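Local atomic coordinates of hemolytic lectin CEL-III (Cucumaria echinata, PDB entry 2Z48), a protein that binds galactose and N-acetylgalactosamine in a calcium-dependent manner and lyses erythrocytes, oligomerizing in their membranes. Residues Tyr370-Glu374 against Thr419-Glu424; Phe376-Trp382 against Thr407-Pro413; Ala412-Ala416 against Cys426-Thr430; Val2-Asn6 against Ala362-Thr366; Asp51-Arg55 against Ile84-Trp90. The contacts are given in a common frame with arbitrary orientation. Numbering follows the deposited sequence.

Contact 1 (Tyr370-Glu374 against Thr419-Glu424)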
# COMPACT_ATOMS: atom_id res chain seq x y z
N TYR A 370 -17.56 -14.55 -12.38
CA TYR A 370 -16.66 -13.74 -13.20
C TYR A 370 -16.17 -12.59 -12.35
O TYR A 370 -16.84 -12.19 -11.38
CB TYR A 370 -17.36 -13.21 -14.46
CG TYR A 370 -17.89 -14.31 -15.32
CD1 TYR A 370 -19.24 -14.44 -15.58
CD2 TYR A 370 -17.03 -15.28 -15.85
CE1 TYR A 370 -19.74 -15.49 -16.38
CE2 TYR A 370 -17.51 -16.32 -16.62
CZ TYR A 370 -18.87 -16.43 -16.88
OH TYR A 370 -19.36 -17.46 -17.66
N ASP A 371 -15.01 -12.05 -12.73
CA ASP A 371 -14.47 -10.86 -12.10
C ASP A 371 -15.50 -9.71 -12.10
O ASP A 371 -15.49 -8.87 -11.20
CB ASP A 371 -13.19 -10.42 -12.81
CG ASP A 371 -12.32 -9.53 -11.94
OD1 ASP A 371 -12.14 -8.36 -12.34
OD2 ASP A 371 -11.87 -10.00 -10.85
N SER A 372 -16.39 -9.69 -13.09
CA SER A 372 -17.42 -8.64 -13.18
C SER A 372 -18.64 -8.89 -12.26
O SER A 372 -19.48 -8.00 -12.12
CB SER A 372 -17.88 -8.45 -14.63
OG SER A 372 -18.28 -9.70 -15.18
N ASP A 373 -18.72 -10.09 -11.67
CA ASP A 373 -19.65 -10.45 -10.54
C ASP A 373 -20.72 -11.49 -10.88
O ASP A 373 -21.26 -12.14 -9.98
CB ASP A 373 -20.34 -9.23 -9.87
CG ASP A 373 -19.37 -8.30 -9.15
OD1 ASP A 373 -18.24 -8.71 -8.81
OD2 ASP A 373 -19.76 -7.13 -8.94
N GLU A 374 -21.04 -11.64 -12.17
CA GLU A 374 -22.06 -12.62 -12.59
C GLU A 374 -21.58 -14.05 -12.32
O GLU A 374 -20.38 -14.33 -12.29
CB GLU A 374 -22.42 -12.45 -14.08
CG GLU A 374 -23.01 -11.09 -14.50
CD GLU A 374 -21.94 -10.03 -14.73
OE1 GLU A 374 -20.74 -10.36 -14.61
OE2 GLU A 374 -22.28 -8.86 -15.04
N THR A 419 -7.63 -3.64 -10.70
CA THR A 419 -8.74 -2.96 -11.36
C THR A 419 -9.77 -4.03 -11.66
O THR A 419 -9.45 -5.24 -11.61
CB THR A 419 -8.30 -2.20 -12.61
OG1 THR A 419 -8.07 -3.11 -13.70
CG2 THR A 419 -7.04 -1.29 -12.32
N LYS A 420 -11.01 -3.61 -11.90
CA LYS A 420 -12.12 -4.56 -11.99
C LYS A 420 -12.57 -4.78 -13.44
O LYS A 420 -12.76 -3.82 -14.18
CB LYS A 420 -13.32 -4.09 -11.13
CG LYS A 420 -14.44 -5.12 -11.04
CD LYS A 420 -15.56 -4.61 -10.16
CE LYS A 420 -16.64 -5.66 -10.05
NZ LYS A 420 -16.22 -6.73 -9.08
N CYS A 421 -12.75 -6.03 -13.84
CA CYS A 421 -13.37 -6.30 -15.16
C CYS A 421 -14.81 -5.73 -15.16
O CYS A 421 -15.61 -6.04 -14.28
CB CYS A 421 -13.42 -7.78 -15.42
SG CYS A 421 -11.79 -8.54 -15.58
N ALA A 422 -15.14 -4.94 -16.18
CA ALA A 422 -16.46 -4.30 -16.25
C ALA A 422 -17.53 -5.19 -16.87
O ALA A 422 -18.70 -4.86 -16.80
CB ALA A 422 -16.38 -3.01 -17.02
N ASN A 423 -17.10 -6.26 -17.54
CA ASN A 423 -18.01 -7.23 -18.14
C ASN A 423 -17.45 -8.65 -18.05
O ASN A 423 -16.30 -8.85 -17.63
CB ASN A 423 -18.38 -6.84 -19.59
CG ASN A 423 -17.15 -6.63 -20.50
OD1 ASN A 423 -16.03 -7.04 -20.18
ND2 ASN A 423 -17.37 -5.97 -21.64
N GLU A 424 -18.25 -9.64 -18.43
CA GLU A 424 -17.84 -11.03 -18.27
C GLU A 424 -16.62 -11.41 -19.05
O GLU A 424 -15.81 -12.19 -18.56
CB GLU A 424 -18.99 -11.99 -18.59
CG GLU A 424 -20.17 -11.81 -17.67
CD GLU A 424 -21.23 -10.87 -18.21
OE1 GLU A 424 -22.43 -11.13 -17.93
OE2 GLU A 424 -20.90 -9.87 -18.90
O HOH W 1 -15.06 -10.73 -15.78
O HOH W 2 -18.03 -5.24 -13.06
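Residues Tyr370-Asp373 make a type I beta turn, closed by the hydrogen bond from Asp373 N to Tyr370 O (2.8 Å), and the turn rests on strand 420-421 and the loop that follows it. The backbones come closest at Ser372 and Cys421, whose CA atoms are 5.1 Å apart. The turn lies between strands 363-366 and 379-390, in the C-terminal region that tends strongly to self-associate into oligomers. Asp371 turns its carboxylate to the strand, where OD1 accepts a nearly straight hydrogen bond from Cys421 N (2.8 Å); Lys405 forms a salt bridge with the same oxygen. Lys420 is long enough to reach back to the turn: its NZ donates to Asp371 O (3.1 Å) and pairs with Asp373 OD1 in a 2.8 Å salt bridge. Cys421 O lies 3.4 Å from Ser372 CA, a CA-H...O contact, and 3.3 Å from Ser372 CB; a larger side chain pointing this way would have little room. Water 2 joins Ser372 O (3.3 Å) to Cys421 O (2.8 Å). At the far end Glu424 CB sits over the Tyr370 ring, 4.2 Å from the centroid, a CH-pi contact. Glu374 OE1 accepts a 2.6 Å hydrogen bond from Ser372 OG.

Contact 2 (Phe376-Trp382 against Thr407-Pro413)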
# COMPACT_ATOMS: atom_id res chain seq x y z
N PHE A 376 -20.26 -17.66 -12.70
CA PHE A 376 -19.35 -18.28 -13.66
C PHE A 376 -19.96 -19.60 -14.13
O PHE A 376 -20.13 -20.51 -13.32
CB PHE A 376 -18.01 -18.59 -12.99
CG PHE A 376 -16.90 -18.99 -13.94
CD1 PHE A 376 -15.90 -18.08 -14.29
CD2 PHE A 376 -16.83 -20.28 -14.46
CE1 PHE A 376 -14.86 -18.45 -15.14
CE2 PHE A 376 -15.81 -20.66 -15.32
CZ PHE A 376 -14.80 -19.73 -15.66
N THR A 377 -20.26 -19.71 -15.42
CA THR A 377 -20.83 -20.94 -16.00
C THR A 377 -19.91 -21.58 -17.05
O THR A 377 -20.17 -22.69 -17.54
CB THR A 377 -22.20 -20.67 -16.63
OG1 THR A 377 -22.04 -19.76 -17.72
CG2 THR A 377 -23.18 -20.09 -15.60
N ARG A 378 -18.86 -20.85 -17.42
CA ARG A 378 -17.88 -21.28 -18.41
C ARG A 378 -16.85 -20.17 -18.55
O ARG A 378 -17.17 -19.00 -18.31
CB ARG A 378 -18.53 -21.52 -19.77
CG ARG A 378 -19.20 -20.28 -20.34
CD ARG A 378 -19.92 -20.55 -21.64
NE ARG A 378 -19.55 -19.51 -22.57
CZ ARG A 378 -20.23 -18.45 -22.98
NH1 ARG A 378 -19.61 -17.65 -23.82
NH2 ARG A 378 -21.47 -18.18 -22.61
N GLY A 379 -15.65 -20.53 -18.97
CA GLY A 379 -14.63 -19.51 -19.27
C GLY A 379 -13.26 -19.96 -18.82
O GLY A 379 -12.98 -21.14 -18.77
N CYS A 380 -12.40 -19.00 -18.47
CA CYS A 380 -11.03 -19.30 -18.14
C CYS A 380 -10.60 -18.59 -16.87
O CYS A 380 -11.14 -17.52 -16.51
CB CYS A 380 -10.07 -18.87 -19.26
SG CYS A 380 -10.40 -19.63 -20.87
N MET A 381 -9.64 -19.21 -16.20
CA MET A 381 -8.95 -18.63 -15.04
C MET A 381 -7.60 -18.12 -15.48
O MET A 381 -6.83 -18.83 -16.16
CB MET A 381 -8.77 -19.70 -13.95
CG MET A 381 -8.32 -19.15 -12.58
SD MET A 381 -7.85 -20.45 -11.40
CE MET A 381 -9.45 -21.18 -11.05
N TRP A 382 -7.28 -16.90 -15.06
CA TRP A 382 -6.07 -16.20 -15.47
C TRP A 382 -5.28 -15.83 -14.24
O TRP A 382 -5.87 -15.37 -13.26
CB TRP A 382 -6.47 -14.91 -16.22
CG TRP A 382 -7.28 -15.17 -17.43
CD1 TRP A 382 -8.62 -15.24 -17.51
CD2 TRP A 382 -6.77 -15.45 -18.74
NE1 TRP A 382 -9.01 -15.52 -18.81
CE2 TRP A 382 -7.88 -15.67 -19.58
CE3 TRP A 382 -5.49 -15.54 -19.28
CZ2 TRP A 382 -7.75 -15.95 -20.95
CZ3 TRP A 382 -5.35 -15.82 -20.65
CH2 TRP A 382 -6.48 -16.03 -21.46
N THR A 407 -12.74 -15.00 -16.10
CA THR A 407 -13.48 -14.36 -17.20
C THR A 407 -14.19 -15.40 -18.08
O THR A 407 -13.92 -16.60 -17.97
CB THR A 407 -12.59 -13.48 -18.09
OG1 THR A 407 -11.81 -14.32 -18.95
CG2 THR A 407 -11.67 -12.56 -17.23
N ARG A 408 -15.09 -14.92 -18.92
CA ARG A 408 -15.88 -15.78 -19.81
C ARG A 408 -15.12 -16.10 -21.10
O ARG A 408 -15.60 -16.84 -21.96
CB ARG A 408 -17.23 -15.10 -20.11
CG ARG A 408 -18.31 -15.99 -20.77
CD ARG A 408 -19.62 -15.22 -20.91
NE ARG A 408 -19.46 -14.05 -21.78
CZ ARG A 408 -20.38 -13.12 -22.00
NH1 ARG A 408 -21.57 -13.19 -21.39
NH2 ARG A 408 -20.12 -12.11 -22.81
N SER A 409 -13.89 -15.59 -21.21
CA SER A 409 -13.23 -15.52 -22.49
C SER A 409 -11.87 -16.24 -22.52
O SER A 409 -11.15 -16.25 -21.52
CB SER A 409 -13.08 -14.05 -22.88
OG SER A 409 -12.38 -13.94 -24.09
N ASN A 410 -11.52 -16.82 -23.68
CA ASN A 410 -10.16 -17.33 -23.93
C ASN A 410 -9.16 -16.23 -24.25
O ASN A 410 -7.99 -16.53 -24.39
CB ASN A 410 -10.12 -18.32 -25.10
CG ASN A 410 -11.28 -19.28 -25.09
OD1 ASN A 410 -12.32 -19.01 -25.69
ND2 ASN A 410 -11.10 -20.40 -24.41
N THR A 411 -9.63 -14.99 -24.39
CA THR A 411 -8.79 -13.81 -24.59
C THR A 411 -8.36 -13.33 -23.19
O THR A 411 -9.19 -13.26 -22.29
CB THR A 411 -9.58 -12.66 -25.32
OG1 THR A 411 -10.00 -13.09 -26.63
CG2 THR A 411 -8.77 -11.39 -25.44
N ALA A 412 -7.07 -13.02 -23.02
CA ALA A 412 -6.55 -12.49 -21.74
C ALA A 412 -7.36 -11.28 -21.28
O ALA A 412 -7.82 -10.48 -22.12
CB ALA A 412 -5.07 -12.12 -21.87
N PRO A 413 -7.53 -11.12 -19.96
CA PRO A 413 -8.19 -9.91 -19.45
C PRO A 413 -7.60 -8.61 -19.98
O PRO A 413 -6.37 -8.46 -20.12
CB PRO A 413 -7.96 -9.99 -17.93
CG PRO A 413 -7.91 -11.47 -17.67
CD PRO A 413 -7.18 -12.05 -18.87
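This contact is the open end of a beta hairpin, where strands 379-390 and 395-407 part and the chain leaving the second strand curls back over a tryptophan of the first. Cys380 and Thr407 are an antiparallel hydrogen-bonded pair: Cys380 N donates to Thr407 O (2.9 Å) and Thr407 N to Cys380 O (3.0 Å). Just before it, Gly379 CA lies 3.3 Å from Thr407 O and 4.0 Å from Arg408 CA; a beta carbon here would clash with both residues, so glycine suits the place. Beyond Thr407 the chain turns away. Ser409 OG accepts from Thr411 N (3.0 Å), an ST turn. The next residues, Ala412 and Pro413, lie over one face of the Trp382 indole, Ala412 CA 3.6 Å from the six-membered and Pro413 CD 3.5 Å from the five-membered ring centroid. In these CH-pi contacts the C-H groups next to backbone nitrogens, slightly polarised, meet the electron-rich ring face. At the ring edge Trp382 NE1 gives a weak hydrogen bond to Thr407 OG1 (3.0 Å). Outside the hairpin, Arg408 forms a salt bridge with Asp425. Strand 290-299 flanks strand 379-390: it is tied to it by the disulfide Cys298-Cys380, and its Trp293 and Met295 pack against Trp382.

Contact 3 (Ala412-Ala416 against Cys426-Thr430)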
# COMPACT_ATOMS: atom_id res chain seq x y z
N ALA A 412 -7.07 -13.02 -23.02
CA ALA A 412 -6.55 -12.49 -21.74
C ALA A 412 -7.36 -11.28 -21.28
O ALA A 412 -7.82 -10.48 -22.12
CB ALA A 412 -5.07 -12.12 -21.87
N PRO A 413 -7.53 -11.12 -19.96
CA PRO A 413 -8.19 -9.91 -19.45
C PRO A 413 -7.60 -8.61 -19.98
O PRO A 413 -6.37 -8.46 -20.12
CB PRO A 413 -7.96 -9.99 -17.93
CG PRO A 413 -7.91 -11.47 -17.67
CD PRO A 413 -7.18 -12.05 -18.87
N GLY A 414 -8.49 -7.68 -20.26
CA GLY A 414 -8.08 -6.38 -20.76
C GLY A 414 -7.91 -5.37 -19.62
O GLY A 414 -7.91 -4.17 -19.87
N CYS A 415 -7.75 -5.87 -18.39
CA CYS A 415 -7.69 -5.01 -17.20
C CYS A 415 -6.50 -5.37 -16.34
O CYS A 415 -6.20 -6.55 -16.14
CB CYS A 415 -8.97 -5.17 -16.37
SG CYS A 415 -10.42 -4.69 -17.28
N ALA A 416 -5.85 -4.34 -15.81
CA ALA A 416 -4.68 -4.53 -14.96
C ALA A 416 -5.11 -5.16 -13.63
O ALA A 416 -6.28 -5.06 -13.23
CB ALA A 416 -4.03 -3.13 -14.68
N CYS A 426 -14.35 -9.32 -19.84
CA CYS A 426 -13.30 -8.42 -19.33
C CYS A 426 -12.60 -7.64 -20.46
O CYS A 426 -11.38 -7.74 -20.63
CB CYS A 426 -12.27 -9.19 -18.50
SG CYS A 426 -11.24 -8.08 -17.51
N THR A 427 -13.38 -6.90 -21.25
CA THR A 427 -12.84 -6.11 -22.35
C THR A 427 -12.59 -4.65 -21.99
O THR A 427 -11.92 -3.95 -22.73
CB THR A 427 -13.74 -6.19 -23.62
OG1 THR A 427 -15.02 -5.59 -23.37
CG2 THR A 427 -13.94 -7.66 -24.05
N PHE A 428 -13.20 -4.20 -20.90
CA PHE A 428 -12.90 -2.90 -20.33
C PHE A 428 -13.01 -2.99 -18.80
O PHE A 428 -13.40 -4.04 -18.23
CB PHE A 428 -13.73 -1.74 -20.95
CG PHE A 428 -15.18 -1.71 -20.54
CD1 PHE A 428 -15.64 -0.71 -19.67
CD2 PHE A 428 -16.09 -2.64 -21.02
CE1 PHE A 428 -16.99 -0.66 -19.29
CE2 PHE A 428 -17.45 -2.58 -20.64
CZ PHE A 428 -17.88 -1.59 -19.76
N CYS A 429 -12.67 -1.89 -18.14
CA CYS A 429 -12.42 -1.94 -16.70
C CYS A 429 -13.11 -0.82 -15.96
O CYS A 429 -13.38 0.26 -16.53
CB CYS A 429 -10.92 -1.84 -16.47
SG CYS A 429 -10.00 -2.74 -17.69
N THR A 430 -13.37 -1.08 -14.68
CA THR A 430 -13.76 -0.06 -13.71
C THR A 430 -12.78 -0.09 -12.52
O THR A 430 -11.87 -0.97 -12.45
CB THR A 430 -15.22 -0.25 -13.21
OG1 THR A 430 -15.35 -1.49 -12.50
CG2 THR A 430 -16.15 -0.26 -14.42
O HOH W 3 -10.37 -9.64 -22.84
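A disulfide cross-link near the C-terminus is the core of this contact, joining the loop after strand 395-407 to the last short strand of the chain. Cys415 SG and Cys429 SG are 2.0 Å apart, and their chi3 of -100° is that of an ordinary left-handed disulfide. Both CA-to-CB bonds point at the opposite segment, and the CA atoms are 5.7 Å apart. A second disulfide lies against the first: Cys426, bonded to Cys421, brings its SG to 3.5 Å from Cys415 SG and 3.8 Å from Pro413 CB, so sulfur and proline ring share a small apolar cluster. The link Cys421-Cys426 is thus nested within the loop closed by Cys415-Cys429. That loop contains strand 420-421, and its closing Cys429 begins strand 429-430, the partner of 420-421 in a two-stranded antiparallel sheet. So small a sheet has little hydrophobic core of its own, and disulfides suit such a place. The backbones are joined directly as well. Gly414 N donates to Cys426 O (2.9 Å), and a beta carbon on Gly414 would crowd that oxygen, so glycine allows the close approach. Deeper in the domain, Trp293 NE1 hydrogen-bonds to Cys415 O, while beside the glycine bond water 3 lies 2.8 Å from Ala412 O and 3.1 Å from Cys426 O.

Contact 4 (Val2-Asn6 against Ala362-Thr366)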
# COMPACT_ATOMS: atom_id res chain seq x y z
N VAL A 2 -9.28 -19.04 -0.89
CA VAL A 2 -9.16 -18.79 0.58
C VAL A 2 -8.84 -17.31 0.83
O VAL A 2 -9.69 -16.57 1.29
CB VAL A 2 -8.09 -19.67 1.21
CG1 VAL A 2 -8.43 -19.98 2.69
CG2 VAL A 2 -7.93 -20.98 0.39
N LEU A 3 -7.61 -16.90 0.52
CA LEU A 3 -7.27 -15.48 0.46
C LEU A 3 -8.07 -14.80 -0.66
O LEU A 3 -8.65 -15.47 -1.52
CB LEU A 3 -5.76 -15.31 0.22
CG LEU A 3 -5.14 -16.12 -0.93
CD1 LEU A 3 -5.15 -15.34 -2.22
CD2 LEU A 3 -3.72 -16.55 -0.58
N CYS A 4 -8.13 -13.46 -0.63
CA CYS A 4 -8.72 -12.69 -1.71
C CYS A 4 -7.77 -12.70 -2.90
O CYS A 4 -6.68 -12.09 -2.84
CB CYS A 4 -8.95 -11.26 -1.24
SG CYS A 4 -9.55 -10.17 -2.54
N THR A 5 -8.18 -13.38 -3.98
CA THR A 5 -7.37 -13.53 -5.20
C THR A 5 -7.60 -12.36 -6.16
O THR A 5 -6.82 -12.17 -7.11
CB THR A 5 -7.69 -14.84 -5.97
OG1 THR A 5 -9.07 -14.84 -6.35
CG2 THR A 5 -7.39 -16.09 -5.11
N ASN A 6 -8.64 -11.57 -5.92
CA ASN A 6 -8.95 -10.46 -6.82
C ASN A 6 -9.10 -9.13 -6.07
O ASN A 6 -10.15 -8.49 -6.13
CB ASN A 6 -10.15 -10.76 -7.74
CG ASN A 6 -11.45 -11.02 -6.98
OD1 ASN A 6 -11.44 -11.39 -5.79
ND2 ASN A 6 -12.59 -10.80 -7.66
N ALA A 362 0.30 -22.51 -1.62
CA ALA A 362 -0.67 -23.00 -2.55
C ALA A 362 -2.12 -23.11 -2.05
O ALA A 362 -2.39 -23.57 -0.94
CB ALA A 362 -0.18 -24.34 -3.01
N ILE A 363 -3.04 -22.67 -2.89
CA ILE A 363 -4.45 -22.74 -2.57
C ILE A 363 -5.18 -23.45 -3.70
O ILE A 363 -4.71 -23.45 -4.83
CB ILE A 363 -5.07 -21.33 -2.36
CG1 ILE A 363 -5.03 -20.53 -3.67
CG2 ILE A 363 -4.36 -20.57 -1.24
CD1 ILE A 363 -5.96 -19.31 -3.68
N THR A 364 -6.31 -24.08 -3.37
CA THR A 364 -7.26 -24.50 -4.39
C THR A 364 -8.22 -23.34 -4.58
O THR A 364 -8.88 -22.90 -3.63
CB THR A 364 -8.05 -25.75 -3.99
OG1 THR A 364 -7.14 -26.78 -3.60
CG2 THR A 364 -8.89 -26.25 -5.18
N TYR A 365 -8.27 -22.83 -5.80
CA TYR A 365 -9.19 -21.75 -6.13
C TYR A 365 -10.19 -22.17 -7.21
O TYR A 365 -9.82 -22.79 -8.20
CB TYR A 365 -8.44 -20.48 -6.55
CG TYR A 365 -9.39 -19.31 -6.80
CD1 TYR A 365 -10.14 -18.76 -5.77
CD2 TYR A 365 -9.55 -18.79 -8.09
CE1 TYR A 365 -11.02 -17.70 -6.02
CE2 TYR A 365 -10.43 -17.75 -8.34
CZ TYR A 365 -11.16 -17.20 -7.31
OH TYR A 365 -12.02 -16.15 -7.57
N THR A 366 -11.45 -21.82 -6.99
CA THR A 366 -12.53 -22.08 -7.94
C THR A 366 -13.16 -20.78 -8.44
O THR A 366 -13.49 -19.89 -7.65
CB THR A 366 -13.62 -23.00 -7.32
OG1 THR A 366 -13.02 -24.24 -6.96
CG2 THR A 366 -14.79 -23.24 -8.29
O HOH W 4 -10.50 -14.18 -8.66
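Thr5 lies over one face of the Tyr365 ring with both its methyl and its hydroxyl: CG2 is 4.1 Å from the ring centroid and 19° off the normal, a CH-pi contact, and OG1 is 3.3 Å from Tyr365 CZ. Threonine fits because OG1 also meets the tyrosine hydroxyl through water 4, which joins Thr5 OG1 (2.8 Å) to Tyr365 OH (2.7 Å), so both polar ends are served at the margin of an apolar patch. Ile363 is on the same side of its strand as Tyr365 and fills the space next to it. Its CD1 meets Thr5 CG2 at 3.8 Å, while its CG2 touches Val2 CG2 (3.9 Å) and Leu3 CD2 (4.1 Å). Branched aliphatic groups make this patch without a clear direct hydrogen bond between the segments. The disulfide Cys4-Cys49 ties the N-terminal segment to the lectin part. This is a packing contact between domains: the chain entering the first strand, 7-15, of a ricin-type beta-trefoil lies against strand 363-366, an outermost strand of the C-terminal domain's sheet.

Contact 5 (Asp51-Arg55 against Ile84-Trp90)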
# COMPACT_ATOMS: atom_id res chain seq x y z
N ASP A 51 -14.50 -9.53 -4.59
CA ASP A 51 -15.70 -10.30 -4.22
C ASP A 51 -16.67 -9.56 -3.27
O ASP A 51 -17.70 -10.12 -2.87
CB ASP A 51 -15.32 -11.68 -3.64
CG ASP A 51 -14.58 -11.59 -2.33
OD1 ASP A 51 -14.48 -10.49 -1.76
OD2 ASP A 51 -14.09 -12.64 -1.85
N GLY A 52 -16.33 -8.33 -2.90
CA GLY A 52 -17.21 -7.55 -2.03
C GLY A 52 -16.81 -7.53 -0.57
O GLY A 52 -17.27 -6.66 0.19
N THR A 53 -15.96 -8.47 -0.16
CA THR A 53 -15.55 -8.52 1.23
C THR A 53 -14.49 -7.47 1.50
O THR A 53 -13.83 -6.96 0.58
CB THR A 53 -15.00 -9.90 1.65
OG1 THR A 53 -13.84 -10.22 0.87
CG2 THR A 53 -16.07 -11.01 1.45
N ILE A 54 -14.34 -7.13 2.77
CA ILE A 54 -13.27 -6.24 3.20
C ILE A 54 -12.45 -7.02 4.23
O ILE A 54 -12.97 -7.44 5.27
CB ILE A 54 -13.82 -4.90 3.78
CG1 ILE A 54 -14.60 -4.16 2.69
CG2 ILE A 54 -12.65 -4.05 4.30
CD1 ILE A 54 -15.44 -2.99 3.18
N ARG A 55 -11.17 -7.21 3.91
CA ARG A 55 -10.25 -7.98 4.75
C ARG A 55 -9.06 -7.14 5.20
O ARG A 55 -9.10 -5.91 5.13
CB ARG A 55 -9.82 -9.26 4.01
CG ARG A 55 -10.99 -9.92 3.27
CD ARG A 55 -10.60 -11.29 2.74
NE ARG A 55 -11.56 -11.79 1.76
CZ ARG A 55 -11.59 -13.05 1.34
NH1 ARG A 55 -10.72 -13.94 1.83
NH2 ARG A 55 -12.49 -13.43 0.43
N ILE A 84 -20.23 -16.74 -0.13
CA ILE A 84 -20.01 -15.59 0.73
C ILE A 84 -21.36 -14.90 0.94
O ILE A 84 -22.02 -14.52 -0.03
CB ILE A 84 -18.98 -14.59 0.12
CG1 ILE A 84 -17.62 -15.29 -0.05
CG2 ILE A 84 -18.86 -13.35 1.01
CD1 ILE A 84 -16.63 -14.52 -0.92
N PRO A 85 -21.79 -14.75 2.21
CA PRO A 85 -23.11 -14.16 2.42
C PRO A 85 -23.12 -12.68 2.05
O PRO A 85 -22.07 -12.03 2.14
CB PRO A 85 -23.34 -14.34 3.92
CG PRO A 85 -21.98 -14.48 4.52
CD PRO A 85 -21.12 -15.10 3.48
N SER A 86 -24.28 -12.18 1.62
CA SER A 86 -24.42 -10.77 1.27
C SER A 86 -24.07 -9.87 2.47
O SER A 86 -23.61 -8.74 2.30
CB SER A 86 -25.83 -10.49 0.75
OG SER A 86 -26.83 -10.73 1.74
N SER A 87 -24.26 -10.39 3.68
CA SER A 87 -23.97 -9.63 4.91
C SER A 87 -22.47 -9.33 5.14
O SER A 87 -22.13 -8.45 5.93
CB SER A 87 -24.56 -10.33 6.13
OG SER A 87 -24.07 -11.67 6.22
N GLN A 88 -21.59 -10.08 4.47
CA GLN A 88 -20.14 -9.83 4.51
C GLN A 88 -19.63 -9.16 3.24
O GLN A 88 -18.43 -9.12 2.99
CB GLN A 88 -19.39 -11.14 4.74
CG GLN A 88 -19.38 -11.55 6.17
CD GLN A 88 -18.59 -12.80 6.40
OE1 GLN A 88 -18.55 -13.69 5.55
NE2 GLN A 88 -17.97 -12.89 7.57
N ARG A 89 -20.55 -8.62 2.46
CA ARG A 89 -20.23 -7.97 1.20
C ARG A 89 -20.67 -6.52 1.23
O ARG A 89 -21.70 -6.18 1.84
CB ARG A 89 -20.84 -8.73 0.02
CG ARG A 89 -20.24 -10.14 -0.17
CD ARG A 89 -20.97 -10.88 -1.30
NE ARG A 89 -20.79 -10.19 -2.58
CZ ARG A 89 -21.69 -10.16 -3.56
NH1 ARG A 89 -22.88 -10.74 -3.40
NH2 ARG A 89 -21.41 -9.51 -4.68
N TRP A 90 -19.88 -5.68 0.57
CA TRP A 90 -20.02 -4.23 0.67
C TRP A 90 -19.89 -3.60 -0.70
O TRP A 90 -19.11 -4.06 -1.53
CB TRP A 90 -18.93 -3.67 1.60
CG TRP A 90 -18.85 -4.34 2.96
CD1 TRP A 90 -18.17 -5.47 3.28
CD2 TRP A 90 -19.47 -3.88 4.17
NE1 TRP A 90 -18.30 -5.75 4.62
CE2 TRP A 90 -19.11 -4.80 5.19
CE3 TRP A 90 -20.30 -2.79 4.50
CZ2 TRP A 90 -19.54 -4.66 6.51
CZ3 TRP A 90 -20.73 -2.66 5.83
CH2 TRP A 90 -20.34 -3.59 6.81
O HOH W 5 -16.35 -8.35 4.59
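Gln88-Arg89-Trp90 is a QxW sequence, the signature of ricin-type beta-trefoil lectins, and here it packs against the turn that leads into strand 54-56. Gly52 O accepts from Trp90 N (2.8 Å), and Asp51 O from Arg89 NE (3.1 Å). Gly52 has a positive phi of 100° and lies 4.4 Å from Arg89, CA to CA; a beta carbon would press on Arg89 NE and on the preceding carbonyl, which suits glycine to the site. Asp51 begins an Asx turn, its OD1 accepting from Thr53 N (3.0 Å) and Thr53 OG1 (2.7 Å), although the position of this oxygen is less certain. Arg55 completes the network: NH2 forms a salt bridge with Asp51 OD2 (2.9 Å), NE donates to Thr53 OG1 (2.9 Å), and NH1 is satisfied by Asn60 and by Val2 O. The Gln88 amide is engaged elsewhere, NE2 with Thr64 OG1 and Pro77 O, OE1 with Thr79 N. Water 5 gathers groups left between the segments: it accepts from Ile54 N (3.0 Å) and Trp90 NE1 (3.3 Å) and donates to Gln88 O (2.7 Å). Trp90 NE1 also makes a weak bond to Phe63 O. The indole face is apolar and takes Ile54, whose CD1 stands 3.9 Å from the centroid of the five-membered ring.

Contacts 1, 2 and 3 form one cluster in the C-terminal domain. The centres of contacts 1 and 3 are about 8 Å apart, joined by the disulfide Cys421-Cys426; contact 2, about 10 Å from contact 1 between centres, meets it where Tyr370 OH bonds to Arg378 O (2.8 Å) and Arg408 N to Glu424 O (2.8 Å). Contact 4 bridges to the lectin part: Val2 O meets Arg55 NH1 of contact 5 at 2.9 Å, and Asn6 ND2 makes a weak bond to Asp371. A bound N-acetylgalactosamine lies near this boundary, about 7 Å from the Ile54 side chain and about 10 Å from that of Thr419; its pocket includes both Asp9 and Lys344.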